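PDB 3PSH: molybdate-binding protein MolA from Haemophilus influenzae, which binds molybdate and tungstate in the periplasm as the solute-binding component of the MolBCA ABC transporter, which imports molybdate with low affinity. Local coordinates for residues 22-26 with 69-75; 114-118 with 127-131; 194-198 with 213-217; 283-288 with 310-315. All coordinates share one frame; numbering follows the deposited sequence.

Interaction 1: residues 22-26 with 69-75; sequences VVLQH and PGDLNSV. With MOO (molybdate ion), chain B.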
loop_
_atom_site.group_PDB
_atom_site.type_symbol
_atom_site.label_atom_id
_atom_site.label_comp_id
_atom_site.label_asym_id
_atom_site.label_seq_id
_atom_site.Cartn_x
_atom_site.Cartn_y
_atom_site.Cartn_z
ATOM N N VAL A 22 6.417 18.212 0.723
ATOM C CA VAL A 22 5.382 17.865 1.748
ATOM C C VAL A 22 4.692 16.635 1.163
ATOM O O VAL A 22 4.348 16.633 0.003
ATOM C CB VAL A 22 4.452 19.081 1.973
ATOM C CG1 VAL A 22 3.190 18.624 2.761
ATOM C CG2 VAL A 22 5.265 20.058 2.862
ATOM N N VAL A 23 4.549 15.574 1.965
ATOM C CA VAL A 23 4.068 14.322 1.385
ATOM C C VAL A 23 2.707 13.953 1.988
ATOM O O VAL A 23 2.649 13.515 3.135
ATOM C CB VAL A 23 5.102 13.129 1.610
ATOM C CG1 VAL A 23 4.464 11.886 0.984
ATOM C CG2 VAL A 23 6.423 13.505 0.905
ATOM N N LEU A 24 1.641 14.244 1.222
ATOM C CA LEU A 24 0.249 14.087 1.744
ATOM C C LEU A 24 -0.416 12.748 1.409
ATOM O O LEU A 24 -1.615 12.679 1.089
ATOM C CB LEU A 24 -0.641 15.317 1.343
ATOM C CG LEU A 24 -0.082 16.743 1.821
ATOM C CD1 LEU A 24 -1.103 17.787 1.388
ATOM C CD2 LEU A 24 0.243 16.769 3.349
ATOM N N GLN A 25 0.397 11.710 1.349
ATOM C CA GLN A 25 -0.069 10.356 0.982
ATOM C C GLN A 25 0.892 9.408 1.693
ATOM O O GLN A 25 2.132 9.557 1.535
ATOM C CB GLN A 25 0.013 10.184 -0.541
ATOM C CG GLN A 25 -0.772 8.877 -0.982
ATOM C CD GLN A 25 -0.245 8.223 -2.207
ATOM O OE1 GLN A 25 -1.038 7.996 -3.173
ATOM N NE2 GLN A 25 1.050 7.966 -2.266
ATOM N N HIS A 26 0.413 8.416 2.508
ATOM C CA HIS A 26 1.220 7.449 3.208
ATOM C C HIS A 26 1.988 6.476 2.305
ATOM O O HIS A 26 3.094 6.090 2.597
ATOM C CB HIS A 26 0.380 6.634 4.231
ATOM C CG HIS A 26 -0.883 6.041 3.657
ATOM N ND1 HIS A 26 -1.910 6.811 3.158
ATOM C CD2 HIS A 26 -1.319 4.753 3.579
ATOM C CE1 HIS A 26 -2.919 6.039 2.770
ATOM N NE2 HIS A 26 -2.540 4.782 2.942
ATOM N N PRO A 69 0.659 19.614 7.501
ATOM C CA PRO A 69 -0.143 20.722 6.991
ATOM C C PRO A 69 -1.326 20.315 6.140
ATOM O O PRO A 69 -1.867 21.135 5.426
ATOM C CB PRO A 69 0.880 21.511 6.151
ATOM C CG PRO A 69 1.705 20.434 5.479
ATOM C CD PRO A 69 1.912 19.480 6.702
ATOM N N GLY A 70 -1.653 19.011 6.130
ATOM C CA GLY A 70 -2.816 18.541 5.363
ATOM C C GLY A 70 -2.953 17.029 5.612
ATOM O O GLY A 70 -2.279 16.585 6.445
ATOM N N ASP A 71 -3.887 16.421 4.896
ATOM C CA ASP A 71 -4.018 14.929 4.932
ATOM C C ASP A 71 -4.385 14.441 3.558
ATOM O O ASP A 71 -4.018 15.055 2.524
ATOM C CB ASP A 71 -5.009 14.574 6.104
ATOM C CG ASP A 71 -6.442 15.022 5.893
ATOM O OD1 ASP A 71 -6.818 15.501 4.873
ATOM O OD2 ASP A 71 -7.263 14.933 6.835
ATOM N N LEU A 72 -5.024 13.239 3.478
ATOM C CA LEU A 72 -5.259 12.775 2.118
ATOM C C LEU A 72 -6.176 13.577 1.172
ATOM O O LEU A 72 -5.987 13.582 -0.105
ATOM C CB LEU A 72 -5.842 11.332 2.147
ATOM C CG LEU A 72 -4.898 10.261 2.668
ATOM C CD1 LEU A 72 -5.705 9.054 3.127
ATOM C CD2 LEU A 72 -3.895 9.884 1.631
ATOM N N ASN A 73 -7.177 14.216 1.791
ATOM C CA ASN A 73 -8.174 14.894 0.957
ATOM C C ASN A 73 -8.489 16.347 1.381
ATOM O O ASN A 73 -9.449 16.944 1.004
ATOM C CB ASN A 73 -9.454 14.020 0.879
ATOM C CG ASN A 73 -10.112 13.890 2.226
ATOM O OD1 ASN A 73 -9.679 14.483 3.243
ATOM N ND2 ASN A 73 -11.094 12.984 2.272
ATOM N N SER A 74 -7.575 16.934 2.099
ATOM C CA SER A 74 -7.709 18.352 2.606
ATOM C C SER A 74 -6.289 18.952 2.789
ATOM O O SER A 74 -5.279 18.230 3.071
ATOM C CB SER A 74 -8.524 18.445 3.917
ATOM O OG SER A 74 -7.799 17.899 5.053
ATOM N N VAL A 75 -6.186 20.296 2.661
ATOM C CA VAL A 75 -4.901 20.915 2.899
ATOM C C VAL A 75 -5.157 22.207 3.669
ATOM O O VAL A 75 -6.312 22.719 3.582
ATOM C CB VAL A 75 -4.191 21.164 1.569
ATOM C CG1 VAL A 75 -5.035 22.164 0.631
ATOM C CG2 VAL A 75 -2.672 21.693 1.831
HETATM MO MO MOO B . -4.657 1.824 1.262
HETATM O O1 MOO B . -5.449 0.397 1.709
HETATM O O2 MOO B . -5.735 2.932 0.503
HETATM O O3 MOO B . -3.420 1.466 0.149
HETATM O O4 MOO B . -3.853 2.381 2.650
HETATM O O HOH W 1 -3.310 13.765 -0.913
#
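Asp71, whose carbonyl oxygen lies 3.6 Å from CB of Leu24, has its own carboxylate OD1 gripped twice from within the 69-75 loop. Ser74 OG donates to Asp71 OD1 at 2.6 Å, arriving from above the carboxylate plane, and Asn73 N adds a weak bond; a backbone bond from Asp71 N to Ser74 O ties the turn. The turn so formed packs against residues 22-24 of strand 21-24, an inner strand of a four-stranded parallel sheet. Leu24 does most of the packing: CD2 rests on the Gly70 peptide, 3.9 Å from Gly70 C, while CD1 faces Val75 CG2. Two residues earlier, Val22 CG1 meets Pro69 CG head-on at 3.6 Å. Beyond Leu24, in an alpha/beta lobe as in other solute-binding proteins of this family, the chain passes through Gln25, the N-cap, into helix 26-34. One water spans the gap by donating to Leu24 O and Leu72 O, 2.8 Å from each. Leu72 CD2 abuts the edge of the His26 imidazole, 4.0 Å from His26 ND1, a buried nitrogen with no polar partner in the model. With chi1 at 50°, the His26 ring stands between its backbone N and carbonyl carbon, and NE2 donates to molybdate O4 at 2.8 Å in a fairly straight bond (162°).

Interaction 2: residues 114-118 with 127-131; sequences LRTGE and PTLTD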
loop_
_atom_site.group_PDB
_atom_site.type_symbol
_atom_site.label_atom_id
_atom_site.label_comp_id
_atom_site.label_asym_id
_atom_site.label_seq_id
_atom_site.Cartn_x
_atom_site.Cartn_y
_atom_site.Cartn_z
ATOM N N LEU A 114 0.366 4.983 -8.006
ATOM C CA LEU A 114 0.944 3.617 -8.072
ATOM C C LEU A 114 0.109 2.675 -8.991
ATOM O O LEU A 114 0.123 1.399 -8.844
ATOM C CB LEU A 114 1.105 3.009 -6.662
ATOM C CG LEU A 114 1.923 3.936 -5.747
ATOM C CD1 LEU A 114 2.068 3.191 -4.372
ATOM C CD2 LEU A 114 3.279 4.284 -6.310
ATOM N N ARG A 115 -0.571 3.252 -9.950
ATOM C CA ARG A 115 -1.333 2.506 -10.947
ATOM C C ARG A 115 -1.259 3.181 -12.336
ATOM O O ARG A 115 -1.301 4.431 -12.500
ATOM C CB ARG A 115 -2.785 2.296 -10.437
ATOM C CG ARG A 115 -3.869 3.261 -10.761
ATOM C CD ARG A 115 -5.239 2.616 -10.518
ATOM N NE ARG A 115 -6.246 3.650 -10.574
ATOM C CZ ARG A 115 -6.763 4.228 -9.526
ATOM N NH1 ARG A 115 -6.391 3.938 -8.264
ATOM N NH2 ARG A 115 -7.624 5.156 -9.723
ATOM N N THR A 116 -1.194 2.379 -13.370
ATOM C CA THR A 116 -1.440 2.936 -14.725
ATOM C C THR A 116 -2.938 2.706 -14.966
ATOM O O THR A 116 -3.796 3.338 -14.336
ATOM C CB THR A 116 -0.437 2.343 -15.782
ATOM O OG1 THR A 116 -0.512 0.921 -15.739
ATOM C CG2 THR A 116 0.984 2.767 -15.520
ATOM N N GLY A 117 -3.282 1.814 -15.852
ATOM C CA GLY A 117 -4.667 1.541 -16.132
ATOM C C GLY A 117 -5.316 2.608 -16.999
ATOM O O GLY A 117 -4.665 3.561 -17.462
ATOM N N GLU A 118 -6.621 2.427 -17.167
ATOM C CA GLU A 118 -7.486 3.327 -17.939
ATOM C C GLU A 118 -7.283 4.815 -17.455
ATOM O O GLU A 118 -7.437 5.145 -16.256
ATOM C CB GLU A 118 -8.953 2.859 -17.684
ATOM C CG GLU A 118 -9.517 1.610 -18.480
ATOM C CD GLU A 118 -8.877 0.271 -18.183
ATOM O OE1 GLU A 118 -8.414 0.018 -17.046
ATOM O OE2 GLU A 118 -8.885 -0.565 -19.134
ATOM N N PRO A 127 -11.241 2.499 -8.706
ATOM C CA PRO A 127 -11.271 2.393 -10.211
ATOM C C PRO A 127 -11.894 1.087 -10.669
ATOM O O PRO A 127 -12.053 0.153 -9.846
ATOM C CB PRO A 127 -9.833 2.421 -10.622
ATOM C CG PRO A 127 -9.084 1.849 -9.376
ATOM C CD PRO A 127 -9.895 2.233 -8.131
ATOM N N THR A 128 -12.305 1.065 -11.922
ATOM C CA THR A 128 -12.673 -0.143 -12.693
ATOM C C THR A 128 -11.514 -0.317 -13.719
ATOM O O THR A 128 -11.234 0.560 -14.572
ATOM C CB THR A 128 -14.012 0.109 -13.468
ATOM O OG1 THR A 128 -15.025 0.393 -12.522
ATOM C CG2 THR A 128 -14.369 -1.061 -14.338
ATOM N N LEU A 129 -10.867 -1.475 -13.641
ATOM C CA LEU A 129 -9.652 -1.738 -14.364
ATOM C C LEU A 129 -9.786 -3.039 -15.133
ATOM O O LEU A 129 -10.178 -4.069 -14.580
ATOM C CB LEU A 129 -8.461 -1.860 -13.427
ATOM C CG LEU A 129 -8.213 -0.649 -12.558
ATOM C CD1 LEU A 129 -7.220 -1.120 -11.470
ATOM C CD2 LEU A 129 -7.659 0.554 -13.338
ATOM N N THR A 130 -9.484 -2.975 -16.417
ATOM C CA THR A 130 -9.637 -4.148 -17.235
ATOM C C THR A 130 -8.440 -5.119 -17.088
ATOM O O THR A 130 -8.571 -6.310 -17.443
ATOM C CB THR A 130 -9.844 -3.822 -18.746
ATOM O OG1 THR A 130 -8.699 -3.151 -19.222
ATOM C CG2 THR A 130 -11.120 -2.995 -18.988
ATOM N N ASP A 131 -7.279 -4.641 -16.502
ATOM C CA ASP A 131 -6.149 -5.476 -16.268
ATOM C C ASP A 131 -5.433 -4.941 -15.046
ATOM O O ASP A 131 -4.303 -4.345 -15.175
ATOM C CB ASP A 131 -5.181 -5.372 -17.424
ATOM C CG ASP A 131 -3.998 -6.460 -17.395
ATOM O OD1 ASP A 131 -3.767 -7.087 -16.310
ATOM O OD2 ASP A 131 -3.359 -6.766 -18.395
HETATM O O HOH W 2 -6.388 -1.757 -16.210
#
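Pro127 points its CG at one face of the Arg115 guanidinium, over the centre of the flat group and 3.3 Å from Arg115 CZ. The arginine gets there with an unstaggered first torsion (chi1 92°) followed by an extended run from CG to NE. Its NH2 is occupied elsewhere, bonding to the carbonyl oxygens of Glu121 and Lys124, so the end of the side chain is fixed while one face stays against Pro127. Leu129 sends CD2 between the two ends of the contact, 4.2 Å from Gly117 CA and at the same distance from Arg115 CD. Glu118, by contrast, is bent: chi2 (66°) folds its carboxylate onto the 129-130 backbone. Thr130 OG1 donates to the syn lone pair of Glu118 OE2 at 2.6 Å, and Thr130 N reaches Glu118 OE1 at 3.2 Å from above the carboxylate plane. A water adds a second bond to Glu118 OE1, 2.8 Å away, and takes the N-H of Asp131. Asp131 in turn is the N-cap of helix 132-151, its OD1 accepting from Lys134 N. The contact thus closes the long loop between strand 109-112 and that helix just before the helix begins. Three donors converging on one carboxylate would favour an ionised Glu118, while the arginine pairs with backbone carbonyls and uses its face for apolar packing.

Interaction 3: residues 194-198 with 213-217; sequences GTYGS and NVAAA. With MOO (molybdate ion), chain B.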
loop_
_atom_site.group_PDB
_atom_site.type_symbol
_atom_site.label_atom_id
_atom_site.label_comp_id
_atom_site.label_asym_id
_atom_site.label_seq_id
_atom_site.Cartn_x
_atom_site.Cartn_y
_atom_site.Cartn_z
ATOM N N GLY A 194 -15.302 -2.839 7.267
ATOM C CA GLY A 194 -14.728 -2.321 5.983
ATOM C C GLY A 194 -14.014 -3.507 5.281
ATOM O O GLY A 194 -13.412 -4.375 5.939
ATOM N N THR A 195 -14.081 -3.543 3.954
ATOM C CA THR A 195 -13.225 -4.549 3.220
ATOM C C THR A 195 -12.826 -3.961 1.911
ATOM O O THR A 195 -13.293 -2.821 1.546
ATOM C CB THR A 195 -13.943 -5.919 3.072
ATOM O OG1 THR A 195 -12.970 -6.880 2.663
ATOM C CG2 THR A 195 -14.961 -5.896 1.909
ATOM N N TYR A 196 -12.018 -4.677 1.156
ATOM C CA TYR A 196 -11.689 -4.230 -0.231
ATOM C C TYR A 196 -12.255 -5.182 -1.210
ATOM O O TYR A 196 -12.106 -6.440 -1.120
ATOM C CB TYR A 196 -10.176 -4.230 -0.489
ATOM C CG TYR A 196 -9.406 -3.311 0.443
ATOM C CD1 TYR A 196 -8.834 -2.069 0.013
ATOM C CD2 TYR A 196 -9.134 -3.683 1.803
ATOM C CE1 TYR A 196 -8.002 -1.262 0.928
ATOM C CE2 TYR A 196 -8.422 -2.850 2.669
ATOM C CZ TYR A 196 -7.871 -1.611 2.284
ATOM O OH TYR A 196 -7.089 -0.890 3.138
ATOM N N GLY A 197 -12.863 -4.632 -2.223
ATOM C CA GLY A 197 -13.375 -5.431 -3.236
ATOM C C GLY A 197 -12.507 -5.331 -4.517
ATOM O O GLY A 197 -11.280 -5.207 -4.447
ATOM N N SER A 198 -13.120 -5.274 -5.712
ATOM C CA SER A 198 -12.391 -5.208 -6.977
ATOM C C SER A 198 -11.591 -3.870 -7.153
ATOM O O SER A 198 -11.895 -2.860 -6.451
ATOM C CB SER A 198 -13.315 -5.413 -8.231
ATOM O OG SER A 198 -14.252 -4.292 -8.222
ATOM N N ASN A 213 -9.846 -13.241 -3.195
ATOM C CA ASN A 213 -10.529 -12.287 -2.338
ATOM C C ASN A 213 -12.039 -12.510 -2.482
ATOM O O ASN A 213 -12.607 -12.072 -3.515
ATOM C CB ASN A 213 -10.125 -10.815 -2.738
ATOM C CG ASN A 213 -10.873 -9.792 -1.939
ATOM O OD1 ASN A 213 -11.683 -10.122 -1.083
ATOM N ND2 ASN A 213 -10.532 -8.495 -2.131
ATOM N N VAL A 214 -12.720 -13.111 -1.466
ATOM C CA VAL A 214 -14.163 -13.431 -1.636
ATOM C C VAL A 214 -15.059 -12.213 -1.971
ATOM O O VAL A 214 -16.078 -12.389 -2.647
ATOM C CB VAL A 214 -14.712 -14.168 -0.397
ATOM C CG1 VAL A 214 -13.816 -15.342 -0.135
ATOM C CG2 VAL A 214 -14.676 -13.277 0.839
ATOM N N ALA A 215 -14.645 -11.016 -1.540
ATOM C CA ALA A 215 -15.465 -9.769 -1.696
ATOM C C ALA A 215 -15.355 -9.199 -3.127
ATOM O O ALA A 215 -16.230 -8.401 -3.523
ATOM C CB ALA A 215 -14.986 -8.732 -0.769
ATOM N N ALA A 216 -14.324 -9.583 -3.890
ATOM C CA ALA A 216 -13.971 -8.834 -5.117
ATOM C C ALA A 216 -14.907 -8.991 -6.318
ATOM O O ALA A 216 -14.863 -8.180 -7.286
ATOM C CB ALA A 216 -12.583 -9.190 -5.524
ATOM N N ALA A 217 -15.694 -10.062 -6.337
ATOM C CA ALA A 217 -16.743 -10.231 -7.353
ATOM C C ALA A 217 -17.976 -9.314 -7.257
ATOM O O ALA A 217 -18.713 -9.167 -8.283
ATOM C CB ALA A 217 -17.200 -11.662 -7.346
HETATM MO MO MOO B . -4.657 1.824 1.262
HETATM O O1 MOO B . -5.449 0.397 1.709
HETATM O O2 MOO B . -5.735 2.932 0.503
HETATM O O3 MOO B . -3.420 1.466 0.149
HETATM O O4 MOO B . -3.853 2.381 2.650
HETATM O O HOH W 3 -12.035 -9.210 1.430
HETATM O O HOH W 4 -9.248 -7.021 -4.367
#
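The CA atoms of Gly197 and Ala216 stand only 3.9 Å apart, so two backbones meet here almost without side chains between them. Ala216 lies at the end of a type I beta turn that starts at Asn213, and Ser198 CB touches its carbonyl oxygen. The Asn213 amide carries the polar part of the contact, using both ends. Its ND2 donates to Tyr196 O at 2.8 Å; that acceptor lies close to the amide plane, although the donor stands above the plane of the tyrosine carbonyl. Its OD1 takes the N-H of Ala215 at 3.1 Å, an Asx turn, and also a water that donates to Thr195 OG1; the threonine hydroxyl is further bonded to Met188 O. With CG anti to the backbone nitrogen (chi1 176°), Asn213 extends across to strand 194-196. Beside this bond Ala215 CB packs on Thr195 CG2, 3.9 Å away. The Tyr196 ring runs the other way, toward molybdate, and its OH donates to O1 of the ion at 2.5 Å while Gln241 NE2 bonds to the same hydroxyl. One strand residue is thus held by its carbonyl in the fold and by its phenol in the oxyanion-binding cleft of a periplasmic solute-binding protein.

Interaction 4: residues 283-288 with 310-315; sequences PEALAL and MVNDYY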
loop_
_atom_site.group_PDB
_atom_site.type_symbol
_atom_site.label_atom_id
_atom_site.label_comp_id
_atom_site.label_asym_id
_atom_site.label_seq_id
_atom_site.Cartn_x
_atom_site.Cartn_y
_atom_site.Cartn_z
ATOM N N PRO A 283 6.232 -1.883 -2.357
ATOM C CA PRO A 283 7.252 -2.794 -2.829
ATOM C C PRO A 283 7.484 -3.927 -1.863
ATOM O O PRO A 283 7.747 -5.051 -2.335
ATOM C CB PRO A 283 8.527 -1.923 -2.930
ATOM C CG PRO A 283 8.177 -0.568 -2.113
ATOM C CD PRO A 283 6.677 -0.455 -2.222
ATOM N N GLU A 284 7.480 -3.657 -0.562
ATOM C CA GLU A 284 7.673 -4.768 0.420
ATOM C C GLU A 284 6.549 -5.749 0.465
ATOM O O GLU A 284 6.760 -6.905 0.878
ATOM C CB GLU A 284 7.961 -4.236 1.857
ATOM C CG GLU A 284 6.787 -3.507 2.550
ATOM C CD GLU A 284 6.524 -2.055 2.174
ATOM O OE1 GLU A 284 7.036 -1.596 1.123
ATOM O OE2 GLU A 284 5.797 -1.388 2.954
ATOM N N ALA A 285 5.360 -5.289 0.102
ATOM C CA ALA A 285 4.153 -6.191 0.081
ATOM C C ALA A 285 4.331 -7.205 -1.011
ATOM O O ALA A 285 4.029 -8.368 -0.753
ATOM C CB ALA A 285 2.931 -5.409 -0.141
ATOM N N LEU A 286 4.800 -6.790 -2.202
ATOM C CA LEU A 286 5.144 -7.808 -3.284
ATOM C C LEU A 286 6.259 -8.719 -2.838
ATOM O O LEU A 286 6.108 -9.970 -2.751
ATOM C CB LEU A 286 5.557 -7.111 -4.628
ATOM C CG LEU A 286 4.251 -6.612 -5.305
ATOM C CD1 LEU A 286 3.432 -5.421 -4.677
ATOM C CD2 LEU A 286 4.600 -6.253 -6.793
ATOM N N ALA A 287 7.401 -8.105 -2.480
ATOM C CA ALA A 287 8.622 -8.860 -2.324
ATOM C C ALA A 287 8.511 -9.879 -1.128
ATOM O O ALA A 287 8.860 -11.103 -1.221
ATOM C CB ALA A 287 9.754 -7.911 -2.159
ATOM N N LEU A 288 8.042 -9.366 -0.001
ATOM C CA LEU A 288 7.982 -10.134 1.207
ATOM C C LEU A 288 6.534 -10.612 1.534
ATOM O O LEU A 288 6.299 -11.741 2.037
ATOM C CB LEU A 288 8.570 -9.250 2.376
ATOM C CG LEU A 288 9.944 -8.608 2.095
ATOM C CD1 LEU A 288 10.337 -7.703 3.310
ATOM C CD2 LEU A 288 11.035 -9.683 1.894
ATOM N N MET A 310 15.073 -13.226 3.969
ATOM C CA MET A 310 14.640 -12.394 2.870
ATOM C C MET A 310 14.233 -11.069 3.534
ATOM O O MET A 310 14.557 -9.963 3.021
ATOM C CB MET A 310 13.474 -13.019 2.111
ATOM C CG MET A 310 13.937 -13.969 1.046
ATOM S SD MET A 310 12.344 -14.585 0.307
ATOM C CE MET A 310 13.074 -15.697 -0.951
ATOM N N VAL A 311 13.496 -11.161 4.641
ATOM C CA VAL A 311 12.959 -9.936 5.301
ATOM C C VAL A 311 14.058 -9.077 5.913
ATOM O O VAL A 311 14.085 -7.809 5.755
ATOM C CB VAL A 311 11.928 -10.330 6.393
ATOM C CG1 VAL A 311 11.552 -9.063 7.257
ATOM C CG2 VAL A 311 10.670 -10.985 5.833
ATOM N N ASN A 312 15.000 -9.769 6.551
ATOM C CA ASN A 312 16.163 -9.056 7.109
ATOM C C ASN A 312 16.984 -8.293 6.057
ATOM O O ASN A 312 17.276 -7.077 6.271
ATOM C CB ASN A 312 17.121 -9.968 7.838
ATOM C CG ASN A 312 18.246 -9.162 8.513
ATOM O OD1 ASN A 312 17.957 -8.331 9.402
ATOM N ND2 ASN A 312 19.509 -9.348 8.063
ATOM N N ASP A 313 17.316 -8.963 4.943
ATOM C CA ASP A 313 18.135 -8.372 3.893
ATOM C C ASP A 313 17.415 -7.078 3.324
ATOM O O ASP A 313 18.029 -6.042 3.064
ATOM C CB ASP A 313 18.353 -9.359 2.723
ATOM C CG ASP A 313 19.290 -10.513 3.094
ATOM O OD1 ASP A 313 20.001 -10.344 4.106
ATOM O OD2 ASP A 313 19.179 -11.570 2.386
ATOM N N TYR A 314 16.091 -7.221 3.159
ATOM C CA TYR A 314 15.246 -6.172 2.627
ATOM C C TYR A 314 15.187 -4.990 3.629
ATOM O O TYR A 314 15.350 -3.795 3.190
ATOM C CB TYR A 314 13.808 -6.712 2.355
ATOM C CG TYR A 314 12.855 -5.687 1.606
ATOM C CD1 TYR A 314 12.577 -5.865 0.292
ATOM C CD2 TYR A 314 12.414 -4.560 2.258
ATOM C CE1 TYR A 314 11.737 -4.906 -0.431
ATOM C CE2 TYR A 314 11.553 -3.663 1.657
ATOM C CZ TYR A 314 11.241 -3.801 0.262
ATOM O OH TYR A 314 10.452 -2.859 -0.428
ATOM N N TYR A 315 14.950 -5.287 4.895
ATOM C CA TYR A 315 14.843 -4.239 5.923
ATOM C C TYR A 315 16.204 -3.551 6.064
ATOM O O TYR A 315 16.228 -2.331 6.120
ATOM C CB TYR A 315 14.309 -4.732 7.259
ATOM C CG TYR A 315 12.819 -4.636 7.362
ATOM C CD1 TYR A 315 11.952 -5.340 6.500
ATOM C CD2 TYR A 315 12.213 -3.810 8.332
ATOM C CE1 TYR A 315 10.513 -5.198 6.669
ATOM C CE2 TYR A 315 10.817 -3.723 8.543
ATOM C CZ TYR A 315 9.946 -4.429 7.645
ATOM O OH TYR A 315 8.588 -4.236 7.850
#
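Leu288 and Tyr314 lock helices 283-297 and 307-319 together by knobs-into-holes packing, the two segments running nearly antiparallel (152°) with axes 11.0 Å apart. Each side chain fills a hole in the other helix. Leu288 enters among Met310, Val311, Tyr314 and Tyr315; its CD1 lies obliquely against the start of the Tyr314 ring, 3.6 Å from Tyr314 CG, and meets the Tyr315 ring at its edge, while CD2 turns to the Met310 backbone. In exchange Tyr314, with CG anti to the backbone N (chi1 -173°), reaches across the interface among Pro283, Glu284, Ala287 and Leu288. The methyl of Ala287 sits 4.0 Å from Tyr314 CE1, and Glu284 CB lies 3.6 Å from CE2 of the same ring, on the same side of its plane as the Ala287 methyl. The Glu284 carboxylate is turned 48° from the plane of that ring and has its own partners, a salt bridge to Lys276 and hydrogen bonds to Asn30 and Gln34. The interface is buried, and helix 154-165 adds Leu160 against both Pro283 and Tyr314. At the far end of the ring, Tyr314 OH lies 3.3 Å from Pro283 CB and is hydrogen-bonded to Gln34 OE1.

Interactions 1 and 3 sit in different lobes, each beside its own four-stranded parallel sheet, and both reach the molybdate: His26 from 22-26 and Tyr196 from 194-198 bind the ion, although the contact centres are about 26 Å apart. Gln27, Arg243, Gly279 and Tyr280 complete its hydrogen bonding. Interaction 2 does not touch the ion, but its Arg115 side chain is about 9 Å from it and about 5 Å from that of Tyr280; its centre lies about 16 Å from that of interaction 3. Interaction 4 is across the chain's centre from interaction 1, yet the side chain of Glu284 is about 10 Å from the molybdate. The four contacts follow in series along the chain without touching.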